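Local coordinates for protein probable transcriptional regulator (Rhodococcus jostii, PDB 3HIM) that probably binds cis-regulatory DNA as a transcription factor of the TetR family, at residues E61-H73 with L118-I132. Numbering follows the deposited sequence. Where two conformers were deposited one is given.
Sequences ESLLYAISLEGHH and LRSLSPEHFAIIADI
Glu61 OE2 is gripped by two donors of segment 118-132. Ser122 N donates to Glu61 OE2 at 2.8 Å, from above the carboxylate plane, and His125 ND1 makes a second hydrogen bond to Glu61 OE2, whose modelled length of 2.5 Å is doubtfully short. This second bond is nearly straight, with imidazole and carboxylate almost coplanar. Glu61 gets there because its CG stands anti to the backbone N (chi1 -174°) and the chain then bends at chi2. Ser122, the N-cap of helix 123-149, accepts at OG from His125 N; cap and carboxylate both meet the start of the helix, which is likely to hold its first turn in place. Tyr65 lays its ring flat over one face of His125 in an offset stack, centroids 3.6 Å apart and planes at 4°, while its OH lies against Ile128 CD1. Replacing Tyr65 with alanine would probably uncover that imidazole face and leave His125 held mainly by its carboxylate partner. Leu121 CD2 wedges between Leu64 CD2 and Tyr65 CB. One turn beyond His125, Ile129 enters as a knob among Tyr65, Ser68, Leu69 and His72; its CG2 sits over the centre of the His72 ring, 3.6 Å from the centroid, a CH-pi contact. Leu69 CD1 meets Ile132 CD1 at 3.6 Å. The near-parallel segments (14°) join helix 60-82, leading out of the predicted helix-turn-helix region, to helix 123-149 in the all-helical C-terminal domain of the TetR fold.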
# COMPACT_ATOMS: atom_id res chain seq x y z
N GLU B 61 11.38 15.49 13.55
CA GLU B 61 9.98 15.11 13.59
C GLU B 61 9.09 16.21 13.06
O GLU B 61 8.06 15.93 12.45
CB GLU B 61 9.55 14.71 15.02
CG GLU B 61 8.12 14.15 15.10
CD GLU B 61 7.06 15.24 15.21
OE1 GLU B 61 7.40 16.41 15.49
OE2 GLU B 61 5.85 14.94 15.03
N SER B 62 9.52 17.46 13.29
CA SER B 62 8.79 18.62 12.81
C SER B 62 8.78 18.62 11.29
O SER B 62 7.79 18.99 10.67
CB SER B 62 9.41 19.93 13.34
OG SER B 62 10.57 20.29 12.62
N LEU B 63 9.89 18.17 10.72
CA LEU B 63 10.08 18.16 9.27
C LEU B 63 9.26 17.03 8.64
O LEU B 63 8.67 17.21 7.56
CB LEU B 63 11.57 18.01 8.95
CG LEU B 63 11.99 17.81 7.48
CD1 LEU B 63 11.42 18.89 6.56
CD2 LEU B 63 13.51 17.77 7.39
N LEU B 64 9.24 15.87 9.31
CA LEU B 64 8.40 14.76 8.87
C LEU B 64 6.91 15.16 8.91
O LEU B 64 6.15 14.89 7.97
CB LEU B 64 8.64 13.52 9.73
CG LEU B 64 7.65 12.37 9.50
CD1 LEU B 64 7.94 11.72 8.14
CD2 LEU B 64 7.72 11.35 10.64
N TYR B 65 6.50 15.80 10.01
CA TYR B 65 5.14 16.28 10.17
C TYR B 65 4.79 17.25 9.05
O TYR B 65 3.72 17.12 8.44
CB TYR B 65 4.94 16.94 11.53
CG TYR B 65 3.61 17.66 11.66
CD1 TYR B 65 2.40 16.96 11.52
CD2 TYR B 65 3.56 19.04 11.90
CE1 TYR B 65 1.17 17.62 11.62
CE2 TYR B 65 2.33 19.71 12.02
CZ TYR B 65 1.14 18.98 11.87
OH TYR B 65 -0.06 19.61 11.97
N ALA B 66 5.68 18.21 8.76
CA ALA B 66 5.43 19.12 7.64
C ALA B 66 5.22 18.33 6.33
O ALA B 66 4.27 18.60 5.61
CB ALA B 66 6.55 20.15 7.48
N ILE B 67 6.08 17.38 6.05
CA ILE B 67 5.96 16.56 4.83
C ILE B 67 4.61 15.82 4.81
O ILE B 67 3.90 15.84 3.83
CB ILE B 67 7.17 15.58 4.70
CG1 ILE B 67 8.46 16.37 4.40
CG2 ILE B 67 6.95 14.52 3.61
CD1 ILE B 67 9.74 15.58 4.62
N SER B 68 4.25 15.22 5.94
CA SER B 68 3.06 14.38 6.01
C SER B 68 1.77 15.23 5.93
O SER B 68 0.80 14.86 5.26
CB SER B 68 3.11 13.55 7.29
OG SER B 68 2.01 12.66 7.34
N LEU B 69 1.78 16.37 6.59
CA LEU B 69 0.67 17.32 6.53
C LEU B 69 0.45 17.81 5.10
O LEU B 69 -0.67 17.79 4.57
CB LEU B 69 0.97 18.50 7.45
CG LEU B 69 -0.03 19.64 7.55
CD1 LEU B 69 -1.34 19.17 8.22
CD2 LEU B 69 0.61 20.80 8.34
N GLU B 70 1.55 18.24 4.49
CA GLU B 70 1.53 18.77 3.13
C GLU B 70 0.88 17.73 2.24
O GLU B 70 -0.09 18.04 1.55
CB GLU B 70 2.96 19.08 2.68
CG GLU B 70 3.15 19.50 1.21
CD GLU B 70 4.54 20.09 0.95
OE1 GLU B 70 5.58 19.46 1.28
OE2 GLU B 70 4.60 21.21 0.41
N GLY B 71 1.42 16.51 2.28
CA GLY B 71 0.93 15.38 1.47
C GLY B 71 -0.52 15.03 1.72
O GLY B 71 -1.31 14.92 0.79
N HIS B 72 -0.89 14.88 2.99
CA HIS B 72 -2.28 14.57 3.36
C HIS B 72 -3.28 15.65 2.95
O HIS B 72 -4.32 15.34 2.39
CB HIS B 72 -2.39 14.23 4.85
CG HIS B 72 -1.81 12.88 5.19
ND1 HIS B 72 -2.55 11.72 5.16
CD2 HIS B 72 -0.55 12.51 5.52
CE1 HIS B 72 -1.78 10.70 5.48
NE2 HIS B 72 -0.56 11.15 5.70
N HIS B 73 -2.94 16.92 3.22
CA HIS B 73 -3.78 18.03 2.80
C HIS B 73 -3.88 18.12 1.28
O HIS B 73 -4.94 18.37 0.74
CB HIS B 73 -3.28 19.37 3.34
CG HIS B 73 -4.03 20.54 2.79
ND1 HIS B 73 -3.74 21.10 1.56
CD2 HIS B 73 -5.11 21.22 3.26
CE1 HIS B 73 -4.58 22.09 1.32
NE2 HIS B 73 -5.42 22.18 2.34
N LEU B 118 4.39 7.27 10.02
CA LEU B 118 3.40 7.83 10.95
C LEU B 118 3.69 7.51 12.41
O LEU B 118 3.36 8.31 13.30
CB LEU B 118 1.99 7.33 10.63
CG LEU B 118 1.38 7.86 9.33
CD1 LEU B 118 0.23 6.96 8.92
CD2 LEU B 118 0.93 9.32 9.48
N ARG B 119 4.31 6.36 12.62
CA ARG B 119 4.75 5.89 13.93
C ARG B 119 5.75 6.86 14.56
O ARG B 119 5.95 6.82 15.77
CB ARG B 119 5.41 4.51 13.81
CG ARG B 119 6.72 4.54 13.01
CD ARG B 119 7.39 3.20 12.85
NE ARG B 119 8.40 3.29 11.80
CZ ARG B 119 8.46 2.50 10.74
NH1 ARG B 119 7.62 1.49 10.59
NH2 ARG B 119 9.41 2.70 9.83
N SER B 120 6.38 7.69 13.73
CA SER B 120 7.39 8.63 14.21
C SER B 120 6.81 9.99 14.58
O SER B 120 7.52 10.84 15.10
CB SER B 120 8.49 8.81 13.17
OG SER B 120 9.33 7.69 13.11
N LEU B 121 5.52 10.21 14.34
CA LEU B 121 4.91 11.51 14.60
C LEU B 121 4.62 11.67 16.08
O LEU B 121 4.23 10.71 16.73
CB LEU B 121 3.63 11.69 13.78
CG LEU B 121 3.75 11.77 12.25
CD1 LEU B 121 2.37 11.90 11.61
CD2 LEU B 121 4.62 12.94 11.82
N SER B 122 4.80 12.87 16.60
CA SER B 122 4.33 13.20 17.96
C SER B 122 2.82 12.92 18.07
O SER B 122 2.13 12.79 17.05
CB SER B 122 4.60 14.67 18.27
OG SER B 122 3.62 15.50 17.63
N PRO B 123 2.30 12.79 19.31
CA PRO B 123 0.88 12.59 19.54
C PRO B 123 -0.01 13.66 18.89
O PRO B 123 -0.96 13.30 18.19
CB PRO B 123 0.76 12.63 21.07
CG PRO B 123 2.10 12.07 21.52
CD PRO B 123 3.09 12.65 20.55
N GLU B 124 0.30 14.94 19.10
CA GLU B 124 -0.51 16.01 18.51
C GLU B 124 -0.48 15.94 17.00
O GLU B 124 -1.50 16.15 16.33
CB GLU B 124 -0.05 17.38 18.99
N HIS B 125 0.70 15.64 16.44
CA HIS B 125 0.84 15.58 14.99
C HIS B 125 0.13 14.35 14.43
O HIS B 125 -0.53 14.43 13.37
CB HIS B 125 2.30 15.59 14.58
CG HIS B 125 3.02 16.87 14.88
ND1 HIS B 125 4.39 16.92 15.02
CD2 HIS B 125 2.57 18.13 15.08
CE1 HIS B 125 4.76 18.17 15.27
NE2 HIS B 125 3.67 18.92 15.33
N PHE B 126 0.26 13.22 15.13
CA PHE B 126 -0.48 12.03 14.70
C PHE B 126 -1.99 12.25 14.67
O PHE B 126 -2.64 11.86 13.70
CB PHE B 126 -0.16 10.80 15.57
CG PHE B 126 -0.79 9.54 15.06
CD1 PHE B 126 -0.22 8.84 14.00
CD2 PHE B 126 -1.97 9.07 15.62
CE1 PHE B 126 -0.81 7.66 13.52
CE2 PHE B 126 -2.57 7.86 15.14
CZ PHE B 126 -1.99 7.17 14.10
N ALA B 127 -2.55 12.89 15.70
CA ALA B 127 -4.01 13.14 15.74
C ALA B 127 -4.46 14.04 14.59
O ALA B 127 -5.56 13.88 14.08
CB ALA B 127 -4.44 13.73 17.06
N ILE B 128 -3.62 14.98 14.16
CA ILE B 128 -4.01 15.88 13.08
C ILE B 128 -4.02 15.15 11.73
O ILE B 128 -4.93 15.33 10.91
CB ILE B 128 -3.09 17.11 13.01
CG1 ILE B 128 -3.34 18.05 14.20
CG2 ILE B 128 -3.22 17.86 11.67
CD1 ILE B 128 -2.15 19.04 14.43
N ILE B 129 -3.01 14.32 11.51
CA ILE B 129 -2.89 13.56 10.28
C ILE B 129 -4.03 12.55 10.16
O ILE B 129 -4.63 12.40 9.10
CB ILE B 129 -1.50 12.86 10.18
CG1 ILE B 129 -0.38 13.92 10.08
CG2 ILE B 129 -1.47 11.87 9.01
CD1 ILE B 129 -0.44 14.92 8.87
N ALA B 130 -4.33 11.86 11.26
CA ALA B 130 -5.39 10.84 11.25
C ALA B 130 -6.72 11.51 10.91
O ALA B 130 -7.53 10.96 10.16
CB ALA B 130 -5.47 10.11 12.61
N ASP B 131 -6.92 12.72 11.44
CA ASP B 131 -8.12 13.46 11.13
C ASP B 131 -8.24 13.78 9.64
O ASP B 131 -9.31 13.63 9.07
CB ASP B 131 -8.22 14.73 11.95
CG ASP B 131 -9.52 15.44 11.72
OD1 ASP B 131 -10.57 14.80 11.93
OD2 ASP B 131 -9.51 16.62 11.32
N ILE B 132 -7.14 14.21 9.02
CA ILE B 132 -7.12 14.44 7.56
C ILE B 132 -7.39 13.15 6.76
O ILE B 132 -8.10 13.18 5.76
CB ILE B 132 -5.82 15.11 7.08
CG1 ILE B 132 -5.65 16.46 7.80
CG2 ILE B 132 -5.83 15.31 5.55
CD1 ILE B 132 -4.25 17.03 7.75